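Local coordinates for peroxisomal membrane protein LPX1 (Saccharomyces cerevisiae, PDB 2Y6U), which hydrolyses acyl esters in the peroxisome, with esterase, triacylglycerol lipase and phospholipase A activity, on an alpha/beta-hydrolase fold, at residues I231-N234 / I235-E239; W68-Y71 / L72-V76; Y266-M269 / Q270-A273. All coordinates share one frame; numbering follows the deposited sequence.

Contact 1. Residues I231-N234 / I235-E239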
# COMPACT_ATOMS: atom_id res chain seq x y z
N ILE A 231 -30.42 0.03 -15.92
CA ILE A 231 -29.11 -0.52 -15.64
C ILE A 231 -28.83 -1.78 -16.48
O ILE A 231 -27.77 -1.94 -17.04
CB ILE A 231 -28.93 -0.79 -14.11
CG1 ILE A 231 -29.07 0.55 -13.34
CG2 ILE A 231 -27.59 -1.42 -13.75
CD1 ILE A 231 -28.92 0.42 -11.78
N LEU A 232 -29.83 -2.60 -16.63
CA LEU A 232 -29.74 -3.75 -17.53
C LEU A 232 -29.42 -3.33 -18.97
O LEU A 232 -28.50 -3.88 -19.60
CB LEU A 232 -31.04 -4.54 -17.43
CG LEU A 232 -31.14 -5.81 -18.27
CD1 LEU A 232 -29.91 -6.70 -17.96
CD2 LEU A 232 -32.53 -6.50 -17.95
N GLN A 233 -30.11 -2.31 -19.47
CA GLN A 233 -29.85 -1.80 -20.81
C GLN A 233 -28.41 -1.27 -20.83
O GLN A 233 -27.71 -1.53 -21.79
CB GLN A 233 -30.82 -0.67 -21.20
CG GLN A 233 -30.70 -0.22 -22.68
CD GLN A 233 -31.02 -1.35 -23.63
OE1 GLN A 233 -32.12 -1.88 -23.57
NE2 GLN A 233 -30.09 -1.69 -24.53
N ASN A 234 -27.98 -0.51 -19.83
CA ASN A 234 -26.57 -0.04 -19.79
C ASN A 234 -25.55 -1.19 -19.78
O ASN A 234 -24.53 -1.12 -20.47
CB ASN A 234 -26.30 0.77 -18.57
CG ASN A 234 -27.02 2.06 -18.59
OD1 ASN A 234 -27.49 2.53 -19.68
ND2 ASN A 234 -27.13 2.67 -17.38
N ILE A 235 -25.87 -2.26 -19.01
CA ILE A 235 -25.03 -3.46 -18.97
C ILE A 235 -24.96 -4.09 -20.36
O ILE A 235 -23.88 -4.43 -20.85
CB ILE A 235 -25.50 -4.48 -17.91
CG1 ILE A 235 -25.22 -3.95 -16.49
CG2 ILE A 235 -24.84 -5.83 -18.14
CD1 ILE A 235 -25.98 -4.71 -15.34
N ILE A 236 -26.11 -4.25 -20.98
CA ILE A 236 -26.19 -4.88 -22.29
C ILE A 236 -25.36 -4.14 -23.32
O ILE A 236 -24.57 -4.74 -24.06
CB ILE A 236 -27.67 -5.05 -22.74
CG1 ILE A 236 -28.36 -6.14 -21.89
CG2 ILE A 236 -27.75 -5.34 -24.27
CD1 ILE A 236 -29.99 -6.10 -21.87
N ASP A 237 -25.49 -2.83 -23.34
CA ASP A 237 -24.79 -2.00 -24.31
C ASP A 237 -23.29 -1.92 -24.02
O ASP A 237 -22.46 -1.81 -24.97
CB ASP A 237 -25.41 -0.59 -24.35
CG ASP A 237 -26.83 -0.58 -25.00
OD1 ASP A 237 -27.07 -1.45 -25.85
OD2 ASP A 237 -27.69 0.26 -24.64
N PHE A 238 -22.92 -1.94 -22.75
CA PHE A 238 -21.48 -1.75 -22.36
C PHE A 238 -20.68 -3.04 -22.64
O PHE A 238 -19.53 -3.01 -23.08
CB PHE A 238 -21.39 -1.38 -20.93
CG PHE A 238 -19.98 -1.37 -20.38
CD1 PHE A 238 -19.19 -0.25 -20.50
CD2 PHE A 238 -19.48 -2.47 -19.71
CE1 PHE A 238 -17.90 -0.26 -20.00
CE2 PHE A 238 -18.24 -2.49 -19.22
CZ PHE A 238 -17.44 -1.38 -19.35
N GLU A 239 -21.30 -4.18 -22.38
CA GLU A 239 -20.64 -5.48 -22.51
C GLU A 239 -20.50 -5.92 -23.95
O GLU A 239 -19.68 -6.78 -24.24
CB GLU A 239 -21.40 -6.57 -21.69
CG GLU A 239 -21.32 -6.48 -20.15
CD GLU A 239 -19.86 -6.73 -19.61
OE1 GLU A 239 -19.07 -7.39 -20.37
OE2 GLU A 239 -19.56 -6.38 -18.41
O HOH W 1 -29.43 -2.84 -26.82
O HOH W 2 -27.30 1.67 -22.66
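Two turns of the alpha-helix 229-239 make up this contact, and its i to i+4 geometry is read most clearly from Q233 and D237, whose side chains bridge one turn on the outer side. Four successive main-chain bonds define the helix: the amides of I235, I236, D237 and F238 donate to the carbonyls of I231, L232, Q233 and N234, the first running from I235 N to I231 O at 2.8 Å. The Q233 chain leaves with CG anti to the backbone N (chi1 -172°) and bends at chi2, which turns its amide along the helix towards D237. There Q233 NE2 donates to D237 OD2 over 3.1 Å; the acceptor lies almost in the amide plane, whereas the N-H arrives from above the carboxylate plane, the two planes being 41° apart. Water 1 bridges the same two side chains through the other carboxylate oxygen, accepting from Q233 NE2 at 2.6 Å and donating to D237 OD1 at 2.9 Å. The carboxylate also has a salt bridge from OD1 to R240, so Q233 is a second, neutral partner that probably limits its rotation. On the buried side the i to i+4 pairs are apolar; L232, I236 and I235 lie against helix 211-220, on R219 and M218, while I231 packs on Y70. Branched side chains repeat the four-residue spacing, I231 CG2 meeting I235 CD1 at 4.0 Å. One residue further on, the terminal methyl CD1 of I236 rests 3.8 Å from L232 CG.

Contact 2. Residues W68-Y71 / L72-V76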
# COMPACT_ATOMS: atom_id res chain seq x y z
N TRP A 68 -22.81 1.75 -12.13
CA TRP A 68 -22.97 2.97 -11.38
C TRP A 68 -23.39 4.17 -12.20
O TRP A 68 -23.74 5.24 -11.64
CB TRP A 68 -21.69 3.30 -10.63
CG TRP A 68 -21.10 2.20 -9.86
CD1 TRP A 68 -19.96 1.52 -10.16
CD2 TRP A 68 -21.60 1.63 -8.62
NE1 TRP A 68 -19.68 0.61 -9.18
CE2 TRP A 68 -20.65 0.65 -8.22
CE3 TRP A 68 -22.70 1.84 -7.84
CZ2 TRP A 68 -20.81 -0.10 -7.11
CZ3 TRP A 68 -22.83 1.10 -6.65
CH2 TRP A 68 -21.89 0.15 -6.32
N GLU A 69 -23.46 4.04 -13.53
CA GLU A 69 -23.88 5.21 -14.29
C GLU A 69 -25.25 5.76 -13.96
O GLU A 69 -25.43 6.99 -13.92
CB GLU A 69 -23.69 5.01 -15.82
CG GLU A 69 -22.23 4.78 -16.13
CD GLU A 69 -21.98 4.54 -17.70
OE1 GLU A 69 -22.93 4.54 -18.49
OE2 GLU A 69 -20.85 4.26 -18.05
N TYR A 70 -26.23 4.89 -13.73
CA TYR A 70 -27.53 5.29 -13.32
C TYR A 70 -27.48 6.20 -12.04
O TYR A 70 -28.35 7.00 -11.80
CB TYR A 70 -28.36 4.01 -13.06
CG TYR A 70 -29.72 4.27 -12.56
CD1 TYR A 70 -29.98 4.37 -11.20
CD2 TYR A 70 -30.78 4.42 -13.44
CE1 TYR A 70 -31.25 4.62 -10.72
CE2 TYR A 70 -32.13 4.63 -13.00
CZ TYR A 70 -32.36 4.74 -11.62
OH TYR A 70 -33.62 5.03 -11.24
N TYR A 71 -26.48 5.97 -11.19
CA TYR A 71 -26.38 6.72 -9.95
C TYR A 71 -25.98 8.18 -10.14
O TYR A 71 -26.37 9.07 -9.32
CB TYR A 71 -25.32 6.10 -9.04
CG TYR A 71 -25.74 4.77 -8.38
CD1 TYR A 71 -26.19 3.68 -9.14
CD2 TYR A 71 -25.60 4.60 -6.99
CE1 TYR A 71 -26.58 2.43 -8.51
CE2 TYR A 71 -25.92 3.39 -6.39
CZ TYR A 71 -26.43 2.32 -7.14
OH TYR A 71 -26.76 1.12 -6.50
N LEU A 72 -25.20 8.44 -11.18
CA LEU A 72 -24.58 9.77 -11.32
C LEU A 72 -25.52 10.96 -11.26
O LEU A 72 -25.23 11.87 -10.53
CB LEU A 72 -23.73 9.85 -12.61
CG LEU A 72 -22.59 8.87 -12.64
CD1 LEU A 72 -21.95 8.82 -14.11
CD2 LEU A 72 -21.53 9.19 -11.51
N PRO A 73 -26.64 10.98 -11.99
CA PRO A 73 -27.47 12.16 -11.86
C PRO A 73 -28.29 12.19 -10.56
O PRO A 73 -28.89 13.19 -10.27
CB PRO A 73 -28.37 12.13 -13.11
CG PRO A 73 -28.16 10.78 -13.70
CD PRO A 73 -27.13 10.06 -13.03
N ARG A 74 -28.26 11.10 -9.78
CA ARG A 74 -29.16 10.97 -8.64
C ARG A 74 -28.45 11.18 -7.29
O ARG A 74 -29.09 11.32 -6.25
CB ARG A 74 -29.78 9.59 -8.70
CG ARG A 74 -30.81 9.51 -9.74
CD ARG A 74 -31.14 8.06 -10.05
NE ARG A 74 -32.21 8.04 -11.03
CZ ARG A 74 -32.04 8.08 -12.35
NH1 ARG A 74 -30.83 8.09 -12.93
NH2 ARG A 74 -33.11 8.07 -13.10
N LEU A 75 -27.13 11.29 -7.36
CA LEU A 75 -26.33 11.56 -6.22
C LEU A 75 -26.51 12.93 -5.58
O LEU A 75 -26.85 13.86 -6.21
CB LEU A 75 -24.87 11.27 -6.52
CG LEU A 75 -24.53 9.77 -6.67
CD1 LEU A 75 -23.13 9.71 -7.36
CD2 LEU A 75 -24.52 9.00 -5.35
N VAL A 76 -26.21 12.96 -4.28
CA VAL A 76 -26.38 14.08 -3.35
C VAL A 76 -26.20 15.42 -4.08
O VAL A 76 -25.12 15.78 -4.57
CB VAL A 76 -25.40 13.82 -2.10
CG1 VAL A 76 -23.97 14.42 -2.27
CG2 VAL A 76 -26.07 14.05 -0.67
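With Y70 CG anti to the backbone N (chi1 177°) and the R74 chain extended from CG to NE, the guanidinium is laid flat over the phenol ring, a cation-pi stack within a helix-like turn of the loop between strands 51-58 and 84-92 of the alpha/beta-hydrolase sheet. The evidence is direct: the planes are 10° apart, and R74 CZ stands 3.7 Å from the centroid of the Y70 ring, over its face. The same arginine also grips the backbone, since R74 NH1 donates to Y70 O at 2.9 Å, in the carbonyl plane and on a lone pair. One residue thus offers both its ring and its carbonyl, which should fix the rotation of the guanidinium. Y70 OH is hydrogen-bonded to D331 OD1, a partner that helps fix the phenol over which the guanidinium lies.

The turn itself is held by L72 N to E69 O at 3.1 Å and by R74 N to Y71 O at 2.8 Å. Y71 packs on helix 330-347, while L72 and L75 reach strand 84-92. L75 CG sits 3.3 Å from Y71 O, the carbonyl that also takes a weak bond from L75 N.

Contact 3. Residues Y266-M269 / Q270-A273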
# COMPACT_ATOMS: atom_id res chain seq x y z
N TYR A 266 -14.34 -16.20 -7.85
CA TYR A 266 -14.96 -17.01 -6.84
C TYR A 266 -14.03 -18.10 -6.30
O TYR A 266 -14.43 -18.86 -5.45
CB TYR A 266 -16.30 -17.62 -7.35
CG TYR A 266 -17.28 -16.56 -7.76
CD1 TYR A 266 -18.19 -15.98 -6.82
CD2 TYR A 266 -17.30 -16.07 -9.06
CE1 TYR A 266 -19.06 -14.95 -7.19
CE2 TYR A 266 -18.16 -15.02 -9.44
CZ TYR A 266 -19.03 -14.46 -8.50
OH TYR A 266 -19.88 -13.49 -8.89
N MET A 267 -12.83 -18.28 -6.86
CA MET A 267 -12.08 -19.52 -6.70
C MET A 267 -10.83 -19.31 -5.85
O MET A 267 -10.12 -20.24 -5.59
CB MET A 267 -11.66 -20.01 -8.08
CG MET A 267 -12.92 -20.45 -8.92
SD MET A 267 -12.53 -20.73 -10.71
CE MET A 267 -11.51 -22.17 -10.58
N ASN A 268 -10.58 -18.09 -5.41
CA ASN A 268 -9.23 -17.75 -4.88
C ASN A 268 -9.25 -17.07 -3.51
O ASN A 268 -8.21 -16.57 -3.07
CB ASN A 268 -8.67 -16.72 -5.88
CG ASN A 268 -7.21 -16.76 -5.97
OD1 ASN A 268 -6.54 -17.79 -5.66
ND2 ASN A 268 -6.64 -15.59 -6.29
N MET A 269 -10.43 -17.04 -2.88
CA MET A 269 -10.70 -16.18 -1.70
C MET A 269 -9.80 -16.52 -0.58
O MET A 269 -9.36 -15.62 0.12
CB MET A 269 -12.08 -16.37 -1.15
CG MET A 269 -13.14 -15.82 -1.92
SD MET A 269 -13.31 -14.01 -1.83
CE MET A 269 -13.50 -13.31 -0.24
N GLN A 270 -9.44 -17.80 -0.43
CA GLN A 270 -8.65 -18.16 0.69
C GLN A 270 -7.24 -17.61 0.68
O GLN A 270 -6.54 -17.59 1.72
CB GLN A 270 -8.59 -19.68 0.84
CG GLN A 270 -9.99 -20.26 0.90
CD GLN A 270 -10.67 -20.53 -0.49
OE1 GLN A 270 -10.21 -20.10 -1.63
NE2 GLN A 270 -11.82 -21.26 -0.38
N THR A 271 -6.80 -17.12 -0.47
CA THR A 271 -5.38 -16.72 -0.54
C THR A 271 -5.26 -15.22 -0.14
O THR A 271 -4.11 -14.71 -0.05
CB THR A 271 -4.83 -16.85 -2.00
OG1 THR A 271 -5.57 -15.92 -2.82
CG2 THR A 271 -4.98 -18.29 -2.56
N PHE A 272 -6.32 -14.49 0.07
CA PHE A 272 -6.22 -13.11 0.48
C PHE A 272 -7.24 -12.65 1.53
O PHE A 272 -7.09 -11.60 2.14
CB PHE A 272 -6.30 -12.18 -0.82
CG PHE A 272 -7.52 -12.37 -1.65
CD1 PHE A 272 -8.69 -11.84 -1.23
CD2 PHE A 272 -7.50 -13.12 -2.85
CE1 PHE A 272 -9.85 -12.05 -1.89
CE2 PHE A 272 -8.65 -13.28 -3.56
CZ PHE A 272 -9.84 -12.73 -3.09
N ALA A 273 -8.34 -13.39 1.73
CA ALA A 273 -9.32 -12.95 2.67
C ALA A 273 -8.71 -12.91 4.14
O ALA A 273 -9.09 -12.04 4.84
CB ALA A 273 -10.66 -13.84 2.64
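F272 lies against the backbone and side chain of M269, and the first shell of this turn is built round that ring. M269 CA stands 4.2 Å from the centroid of the F272 ring and 27° off its normal, a CH-pi contact over the face. The sulfur comes in obliquely: M269 SD is 3.9 Å from F272 CZ, a Met-aromatic contact away from the ring normal. Bends at chi2 and chi3 curl the methionine back over the turn, so that its methyl CE also reaches A273 CB at 4.1 Å.

Two carbonyls hold the backbone in this shape. M269 O accepts from A273 N, almost straight on at 2.9 Å, and from F272 N at 3.2 Å, which approaches from above the carbonyl plane. N268 O is likewise gripped twice, by T271 N and by T271 OG1, the hydroxyl bond being the shorter at 2.7 Å. The threonine hydroxyl reaches it because OG1 stands between the backbone N and the carbonyl carbon (chi1 63°).

In the next shell, N268 ND2 is hydrogen-bonded to N111 OD1 and Q270 OE1 to the backbone N of Q191, tying the turn to neighbouring parts of the chain. W114 and F149 meet the F272 ring, and F374 of the second subunit packs on M267 and N268. A leucine here removes the ring and with it the CH-pi and sulfur contacts of M269, so a gap would probably open beside M269 and W114 and F149 would probably lose this ring contact.

The arrangement is that of a short 3-10 turn leading into helix 273-279, with F272 at the N-cap position, in the connection from helix 259-264.

How the contacts relate
From the N terminus the chain reaches contact 2 first, in the loop between strands 51-58 and 84-92, then contact 1 on helix 229-239, and last contact 3, between helices 259-264 and 273-279. Each is a turn or helix segment closed within a few residues, so the three follow in series, neither nesting nor crossing. Contacts 1 and 2 meet directly, I231 CG1 lying 3.5 Å from Y70 CB, which joins helix 229-239 to the loop beside the main sheet. Contact 3 stands apart, its nearest atoms about 12 Å from contact 1 and about 14 Å from contact 2, on the other side of the chain's centre from contact 2.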